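Local coordinates for metallophosphoesterase TT1561-like domain-containing protein (Aquifex aeolicus, PDB 2YVT), which is of unknown function but has the calcineurin-like metallophosphoesterase fold, in which relatives hydrolyse phosphate esters, at residues A[140-145]-A[153-158]; A[182-187]-A[202-207]. All blocks are in the same frame, centred on the assembly; numbering follows the deposited sequence.

Contact 1: residues A[140-145]-A[153-158]; sequences GGLLTE and VLKYPR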
ATOM      1  N   GLY A 140       1.506  -5.367  -2.919  1.00  7.45           N
ATOM      2  CA  GLY A 140       1.795  -5.062  -1.523  1.00  8.02           C
ATOM      3  C   GLY A 140       2.898  -5.893  -0.895  1.00  7.60           C
ATOM      4  O   GLY A 140       3.612  -6.645  -1.572  1.00  8.15           O
ATOM      5  N   GLY A 141       3.047  -5.737   0.412  1.00  7.25           N
ATOM      6  CA  GLY A 141       4.070  -6.458   1.151  1.00  7.63           C
ATOM      7  C   GLY A 141       5.447  -5.842   1.029  1.00  7.39           C
ATOM      8  O   GLY A 141       5.674  -4.943   0.215  1.00  7.88           O
ATOM      9  N   LEU A 142       6.370  -6.337   1.845  1.00  7.24           N
ATOM     10  CA  LEU A 142       7.763  -5.899   1.794  1.00  7.13           C
ATOM     11  C   LEU A 142       8.455  -6.625   0.654  1.00  8.86           C
ATOM     12  O   LEU A 142       8.534  -7.851   0.652  1.00  8.63           O
ATOM     13  CB  LEU A 142       8.464  -6.199   3.118  1.00  9.09           C
ATOM     14  CG  LEU A 142       9.851  -5.566   3.260  1.00 10.88           C
ATOM     15  CD1 LEU A 142       9.763  -4.040   3.377  1.00 13.14           C
ATOM     16  CD2 LEU A 142      10.557  -6.165   4.462  1.00 13.41           C
ATOM     17  N   LEU A 143       8.944  -5.863  -0.319  1.00  8.69           N
ATOM     18  CA  LEU A 143       9.654  -6.453  -1.458  1.00  8.42           C
ATOM     19  C   LEU A 143      11.132  -6.492  -1.101  1.00  9.40           C
ATOM     20  O   LEU A 143      11.701  -5.507  -0.608  1.00 10.98           O
ATOM     21  CB  LEU A 143       9.380  -5.673  -2.750  1.00  8.88           C
ATOM     22  CG  LEU A 143       7.887  -5.425  -3.030  1.00  9.26           C
ATOM     23  CD1 LEU A 143       7.663  -4.804  -4.398  1.00 11.49           C
ATOM     24  CD2 LEU A 143       7.040  -6.706  -2.849  1.00  9.70           C
ATOM     25  N   THR A 144      11.715  -7.667  -1.301  1.00  9.82           N
ATOM     26  CA  THR A 144      13.052  -7.993  -0.828  1.00 10.45           C
ATOM     27  C   THR A 144      13.791  -8.745  -1.915  1.00 11.05           C
ATOM     28  O   THR A 144      13.209  -9.132  -2.931  1.00 10.30           O
ATOM     29  CB  THR A 144      13.009  -8.930   0.408  1.00 10.89           C
ATOM     30  OG1 THR A 144      12.549 -10.230   0.007  1.00 11.87           O
ATOM     31  CG2 THR A 144      12.106  -8.372   1.514  1.00 11.90           C
ATOM     32  N   GLU A 145      15.074  -8.993  -1.684  1.00 12.04           N
ATOM     33  CA  GLU A 145      15.847  -9.761  -2.643  1.00 12.97           C
ATOM     34  C   GLU A 145      15.510 -11.242  -2.596  1.00 13.94           C
ATOM     35  O   GLU A 145      15.370 -11.860  -3.649  1.00 15.99           O
ATOM     36  CB  GLU A 145      17.352  -9.535  -2.459  1.00 13.15           C
ATOM     37  CG  GLU A 145      17.772  -8.096  -2.767  1.00 13.26           C
ATOM     38  CD  GLU A 145      17.459  -7.658  -4.198  1.00 12.93           C
ATOM     39  OE1 GLU A 145      17.161  -8.512  -5.060  1.00 14.94           O
ATOM     40  OE2 GLU A 145      17.490  -6.439  -4.467  1.00 14.41           O
ATOM     41  N   VAL A 153       3.771 -12.557   7.927  1.00  9.87           N
ATOM     42  CA  VAL A 153       4.012 -11.232   7.356  1.00  9.97           C
ATOM     43  C   VAL A 153       3.871 -11.395   5.848  1.00  9.00           C
ATOM     44  O   VAL A 153       3.818 -12.527   5.355  1.00  9.73           O
ATOM     45  CB  VAL A 153       5.442 -10.680   7.674  1.00 10.27           C
ATOM     46  CG1 VAL A 153       5.543 -10.190   9.121  1.00 12.70           C
ATOM     47  CG2 VAL A 153       6.537 -11.703   7.342  1.00 10.70           C
ATOM     48  N   LEU A 154       3.822 -10.283   5.115  1.00  7.90           N
ATOM     49  CA  LEU A 154       3.882 -10.327   3.655  1.00  8.02           C
ATOM     50  C   LEU A 154       5.249  -9.845   3.190  1.00  8.16           C
ATOM     51  O   LEU A 154       5.570  -8.660   3.299  1.00  9.29           O
ATOM     52  CB  LEU A 154       2.800  -9.448   3.014  1.00  7.59           C
ATOM     53  CG  LEU A 154       1.335  -9.675   3.353  1.00  7.28           C
ATOM     54  CD1 LEU A 154       0.485  -8.873   2.362  1.00  8.53           C
ATOM     55  CD2 LEU A 154       1.015 -11.161   3.301  1.00  9.27           C
ATOM     56  N   LYS A 155       6.050 -10.778   2.688  1.00  8.30           N
ATOM     57  CA  LYS A 155       7.362 -10.472   2.108  1.00  8.85           C
ATOM     58  C   LYS A 155       7.495 -11.221   0.786  1.00  9.01           C
ATOM     59  O   LYS A 155       7.107 -12.387   0.685  1.00  9.05           O
ATOM     60  CB  LYS A 155       8.501 -10.900   3.046  1.00 10.15           C
ATOM     61  CG  LYS A 155       8.535 -10.190   4.392  1.00 13.07           C
ATOM     62  CD  LYS A 155       9.878 -10.470   5.076  1.00 16.02           C
ATOM     63  CE  LYS A 155      10.033  -9.717   6.378  1.00 18.85           C
ATOM     64  NZ  LYS A 155      11.343 -10.027   7.024  1.00 20.64           N
ATOM     65  N   TYR A 156       8.024 -10.550  -0.232  1.00  8.05           N
ATOM     66  CA  TYR A 156       8.176 -11.159  -1.551  1.00  8.56           C
ATOM     67  C   TYR A 156       9.588 -10.960  -2.071  1.00  8.85           C
ATOM     68  O   TYR A 156      10.200  -9.922  -1.816  1.00 10.77           O
ATOM     69  CB  TYR A 156       7.175 -10.558  -2.531  1.00  8.01           C
ATOM     70  CG  TYR A 156       5.754 -10.870  -2.153  1.00  8.41           C
ATOM     71  CD1 TYR A 156       5.190 -12.100  -2.485  1.00  8.40           C
ATOM     72  CD2 TYR A 156       4.978  -9.951  -1.435  1.00  8.19           C
ATOM     73  CE1 TYR A 156       3.886 -12.416  -2.128  1.00  8.14           C
ATOM     74  CE2 TYR A 156       3.649 -10.258  -1.069  1.00  7.87           C
ATOM     75  CZ  TYR A 156       3.121 -11.498  -1.425  1.00  8.24           C
ATOM     76  OH  TYR A 156       1.837 -11.831  -1.077  1.00  8.66           O
ATOM     77  N   PRO A 157      10.116 -11.963  -2.791  1.00  9.29           N
ATOM     78  CA  PRO A 157      11.458 -11.885  -3.371  1.00  9.34           C
ATOM     79  C   PRO A 157      11.430 -11.347  -4.793  1.00  9.27           C
ATOM     80  O   PRO A 157      10.423 -11.505  -5.492  1.00  9.67           O
ATOM     81  CB  PRO A 157      11.891 -13.350  -3.391  1.00  9.88           C
ATOM     82  CG  PRO A 157      10.615 -14.099  -3.651  1.00  9.78           C
ATOM     83  CD  PRO A 157       9.496 -13.282  -3.027  1.00  9.66           C
ATOM     84  N   ARG A 158      12.545 -10.748  -5.217  1.00 10.06           N
ATOM     85  CA  ARG A 158      12.659 -10.127  -6.537  1.00 10.31           C
ATOM     86  C   ARG A 158      12.166 -11.031  -7.666  1.00  9.77           C
ATOM     87  O   ARG A 158      11.375 -10.603  -8.507  1.00 10.57           O
ATOM     88  CB  ARG A 158      14.119  -9.707  -6.805  1.00 10.49           C
ATOM     89  CG  ARG A 158      14.370  -9.165  -8.195  1.00 12.32           C
ATOM     90  CD  ARG A 158      15.864  -8.885  -8.412  1.00 12.58           C
ATOM     91  NE  ARG A 158      16.363  -7.812  -7.546  1.00 14.18           N
ATOM     92  CZ  ARG A 158      16.508  -6.546  -7.931  1.00 14.32           C
ATOM     93  NH1 ARG A 158      16.175  -6.188  -9.168  1.00 15.84           N
ATOM     94  NH2 ARG A 158      16.970  -5.637  -7.074  1.00 14.49           N
TER
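L142 to T144 and K155 to P157 form a parallel strand pair in the calcineurin-like metallophosphoesterase fold. They belong to the sheet that also holds strand 175-180. Three main-chain bonds join the two segments: L142 N to L154 O, Y156 N to L142 O, and T144 N to Y156 O. The last of these measures 2.8 Å. Y156 O also accepts T144 OG1 at 3.0 Å. This hydroxyl comes from above the carbonyl plane, whereas T144 N lies almost along the C=O axis. T144 OG1 sits between its own N and carbonyl carbon (chi1 70°), and also meets E147 N.

The apolar contacts divide between the two faces. On one, L142 and K155 run side by side, with L142 CD2 4.1 Å from K155 CE. K155 NZ goes on to salt bridges with E53 and E147. On the other, L143 CD2 rests 3.9 Å from Y156 CB. G141 CA meets the edge of the Y156 ring, 4.4 Å from CE2. A CB on G141 would clash there, and its positive phi (80°) also favours glycine.

The charged contact lies past the strand ends. The E145 carboxylate and R158 guanidinium are nearly coplanar, 7° apart. Both oxygens use syn lone pairs in a side-on, two-nitrogen grip: R158 NE is 2.7 Å from E145 OE1, and R158 NH2 is 2.8 Å from E145 OE2.

Contact 2: residues A[182-187]-A[202-207]; sequences TPPIGE and AVVNTI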
ATOM      1  N   THR A 182       6.234  -1.118  -0.642  1.00  8.23           N
ATOM      2  CA  THR A 182       7.667  -0.854  -0.585  1.00  7.48           C
ATOM      3  C   THR A 182       8.068   0.255  -1.558  1.00  8.15           C
ATOM      4  O   THR A 182       7.747   0.177  -2.747  1.00  8.25           O
ATOM      5  CB  THR A 182       8.457  -2.128  -0.895  1.00  8.22           C
ATOM      6  OG1 THR A 182       8.052  -3.155   0.002  1.00  8.83           O
ATOM      7  CG2 THR A 182       9.953  -1.897  -0.737  1.00  7.71           C
ATOM      8  N   PRO A 183       8.764   1.293  -1.052  1.00  8.93           N
ATOM      9  CA  PRO A 183       9.246   2.341  -1.942  1.00  8.37           C
ATOM     10  C   PRO A 183      10.577   1.984  -2.607  1.00  8.90           C
ATOM     11  O   PRO A 183      11.304   1.113  -2.114  1.00  8.74           O
ATOM     12  CB  PRO A 183       9.452   3.531  -0.994  1.00  8.39           C
ATOM     13  CG  PRO A 183       9.853   2.899   0.309  1.00  9.88           C
ATOM     14  CD  PRO A 183       9.113   1.562   0.360  1.00  8.08           C
ATOM     15  N   PRO A 184      10.897   2.663  -3.714  1.00  8.85           N
ATOM     16  CA  PRO A 184      12.225   2.514  -4.295  1.00  9.16           C
ATOM     17  C   PRO A 184      13.250   3.296  -3.492  1.00 10.69           C
ATOM     18  O   PRO A 184      12.884   4.162  -2.691  1.00 11.04           O
ATOM     19  CB  PRO A 184      12.072   3.177  -5.663  1.00  9.70           C
ATOM     20  CG  PRO A 184      11.054   4.258  -5.426  1.00  9.31           C
ATOM     21  CD  PRO A 184      10.075   3.637  -4.458  1.00  9.53           C
ATOM     22  N   ILE A 185      14.528   3.005  -3.729  1.00  9.78           N
ATOM     23  CA  ILE A 185      15.617   3.839  -3.224  1.00 11.48           C
ATOM     24  C   ILE A 185      15.519   5.231  -3.854  1.00 11.27           C
ATOM     25  O   ILE A 185      15.493   5.369  -5.078  1.00 12.25           O
ATOM     26  CB  ILE A 185      17.005   3.222  -3.556  1.00 12.42           C
ATOM     27  CG1 ILE A 185      17.090   1.745  -3.128  1.00 13.93           C
ATOM     28  CG2 ILE A 185      18.130   4.069  -2.949  1.00 12.81           C
ATOM     29  CD1 ILE A 185      16.922   1.483  -1.639  1.00 14.86           C
ATOM     30  N   GLY A 186      15.449   6.254  -3.009  1.00 11.64           N
ATOM     31  CA  GLY A 186      15.352   7.628  -3.475  1.00 12.88           C
ATOM     32  C   GLY A 186      15.873   8.598  -2.436  1.00 13.06           C
ATOM     33  O   GLY A 186      16.153   8.217  -1.297  1.00 13.34           O
ATOM     34  N   GLU A 187      15.995   9.859  -2.824  1.00 14.08           N
ATOM     35  CA  GLU A 187      16.495  10.879  -1.902  1.00 16.32           C
ATOM     36  C   GLU A 187      15.555  11.073  -0.711  1.00 15.46           C
ATOM     37  O   GLU A 187      16.005  11.271   0.427  1.00 16.90           O
ATOM     38  CB  GLU A 187      16.698  12.198  -2.646  1.00 17.90           C
ATOM     39  CG  GLU A 187      17.351  13.289  -1.808  1.00 20.10           C
ATOM     40  CD  GLU A 187      17.674  14.542  -2.597  1.00 20.14           C
ATOM     41  OE1 GLU A 187      17.437  14.571  -3.824  1.00 22.21           O
ATOM     42  OE2 GLU A 187      18.179  15.510  -1.978  1.00 23.32           O
ATOM     43  N   ALA A 202      15.786  -1.840  -3.894  1.00 11.27           N
ATOM     44  CA  ALA A 202      16.228  -1.800  -5.284  1.00 12.06           C
ATOM     45  C   ALA A 202      15.292  -2.588  -6.181  1.00 11.87           C
ATOM     46  O   ALA A 202      15.253  -2.370  -7.388  1.00 11.88           O
ATOM     47  CB  ALA A 202      17.644  -2.347  -5.401  1.00 12.45           C
ATOM     48  N   VAL A 203      14.533  -3.517  -5.593  1.00 11.63           N
ATOM     49  CA  VAL A 203      13.563  -4.277  -6.374  1.00 11.76           C
ATOM     50  C   VAL A 203      12.557  -3.319  -6.998  1.00 11.63           C
ATOM     51  O   VAL A 203      12.152  -3.485  -8.149  1.00 12.30           O
ATOM     52  CB  VAL A 203      12.842  -5.335  -5.512  1.00 11.76           C
ATOM     53  CG1 VAL A 203      11.691  -5.954  -6.285  1.00 12.36           C
ATOM     54  CG2 VAL A 203      13.831  -6.403  -5.066  1.00 13.15           C
ATOM     55  N   VAL A 204      12.175  -2.292  -6.242  1.00 12.16           N
ATOM     56  CA  VAL A 204      11.176  -1.350  -6.723  1.00 10.96           C
ATOM     57  C   VAL A 204      11.772  -0.411  -7.785  1.00 10.84           C
ATOM     58  O   VAL A 204      11.108  -0.090  -8.765  1.00 10.51           O
ATOM     59  CB  VAL A 204      10.486  -0.597  -5.558  1.00 11.72           C
ATOM     60  CG1 VAL A 204       9.407   0.318  -6.089  1.00 12.33           C
ATOM     61  CG2 VAL A 204       9.872  -1.616  -4.588  1.00 12.30           C
ATOM     62  N   ASN A 205      13.031  -0.003  -7.625  1.00 11.31           N
ATOM     63  CA  ASN A 205      13.674   0.757  -8.715  1.00 10.91           C
ATOM     64  C   ASN A 205      13.654  -0.065  -9.987  1.00 11.68           C
ATOM     65  O   ASN A 205      13.426   0.457 -11.078  1.00 12.09           O
ATOM     66  CB  ASN A 205      15.120   1.141  -8.377  1.00 11.05           C
ATOM     67  CG  ASN A 205      15.205   2.069  -7.196  1.00 11.81           C
ATOM     68  OD1 ASN A 205      15.483   3.274  -7.333  1.00 14.05           O
ATOM     69  ND2 ASN A 205      14.950   1.530  -6.027  1.00  9.16           N
ATOM     70  N   THR A 206      13.885  -1.365  -9.827  1.00 11.11           N
ATOM     71  CA  THR A 206      13.921  -2.284 -10.952  1.00 12.67           C
ATOM     72  C   THR A 206      12.540  -2.443 -11.596  1.00 12.86           C
ATOM     73  O   THR A 206      12.430  -2.381 -12.821  1.00 14.08           O
ATOM     74  CB  THR A 206      14.524  -3.642 -10.546  1.00 13.41           C
ATOM     75  OG1 THR A 206      15.832  -3.443  -9.983  1.00 13.09           O
ATOM     76  CG2 THR A 206      14.630  -4.562 -11.744  1.00 14.73           C
ATOM     77  N   ILE A 207      11.498  -2.623 -10.776  1.00 13.44           N
ATOM     78  CA  ILE A 207      10.118  -2.672 -11.277  1.00 15.59           C
ATOM     79  C   ILE A 207       9.769  -1.402 -12.039  1.00 13.86           C
ATOM     80  O   ILE A 207       9.143  -1.446 -13.089  1.00 14.72           O
ATOM     81  CB  ILE A 207       9.059  -2.756 -10.142  1.00 17.44           C
ATOM     82  CG1 ILE A 207       9.244  -3.974  -9.246  1.00 20.09           C
ATOM     83  CG2 ILE A 207       7.642  -2.718 -10.742  1.00 19.57           C
ATOM     84  CD1 ILE A 207       8.300  -3.949  -8.047  1.00 18.76           C
TER
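V204 and N205, in the first turn of helix 202-211, make a loop-to-helix packing contact with T182 to I185. That loop follows strand 175-180 and leads, after a further irregular stretch, into the helix. The contact is mainly apolar and partly buried.

V204 carries most of the packing. Its CB points toward the loop. CG1 is anti to the backbone N (chi1 -177°). It lies against the P184 ring, 3.8 Å from P184 CD, and also near T182 O. CG2 packs on T182, 3.9 Å from T182 CG2 and 3.3 Å from T182 O. That carbonyl oxygen is buried against the methyl and has no polar partner in the model. V204 CB sits against the backbone of P184. Behind the prolines, both P183 and P184 touch V218 of strand 215-218.

N205 handles the next step of the loop. Its side chain crosses that of I185 at about a right angle, and N205 CG lies 3.7 Å from P184 CB. An alanine here would keep CB but lose the planar group, and would probably open a gap beside P184 CB and take away the polar neighbour of the I185 backbone. I185 also reaches back to the helix start, with CG1 3.9 Å from A202 N.

Within the helix, A202 O accepts both T206 N (3.0 Å) and T206 OG1 (2.9 Å). The two donors reach it from opposite faces of its plane.

Strands 175-180 and 215-218 are parallel neighbours in the sheet, and helix 202-211 lies between them in sequence. The contact thus packs the strand-to-helix loop of a beta-alpha-beta crossover against its helix, an arrangement characteristic of the alpha/beta core of calcineurin-like phosphoesterases.

The two contacts follow one another along the chain, and their centres lie about 12 Å apart. Strand 134-144 joins them: it pairs with strand 155-157 in contact 1 and with strand 175-180, which leads into contact 2. T182 OG1 is a direct link, 2.9 Å from L143 N in a probable hydrogen bond. It also bonds to G141 O. A second link runs from R158 NH1 to T206 OG1, also at 2.9 Å, between the starts of two helices. V203 CG2 packs 3.5 Å from T144 O. No ligand or active site is defined here; both contacts belong to the seven-stranded sheet and its flanking helices.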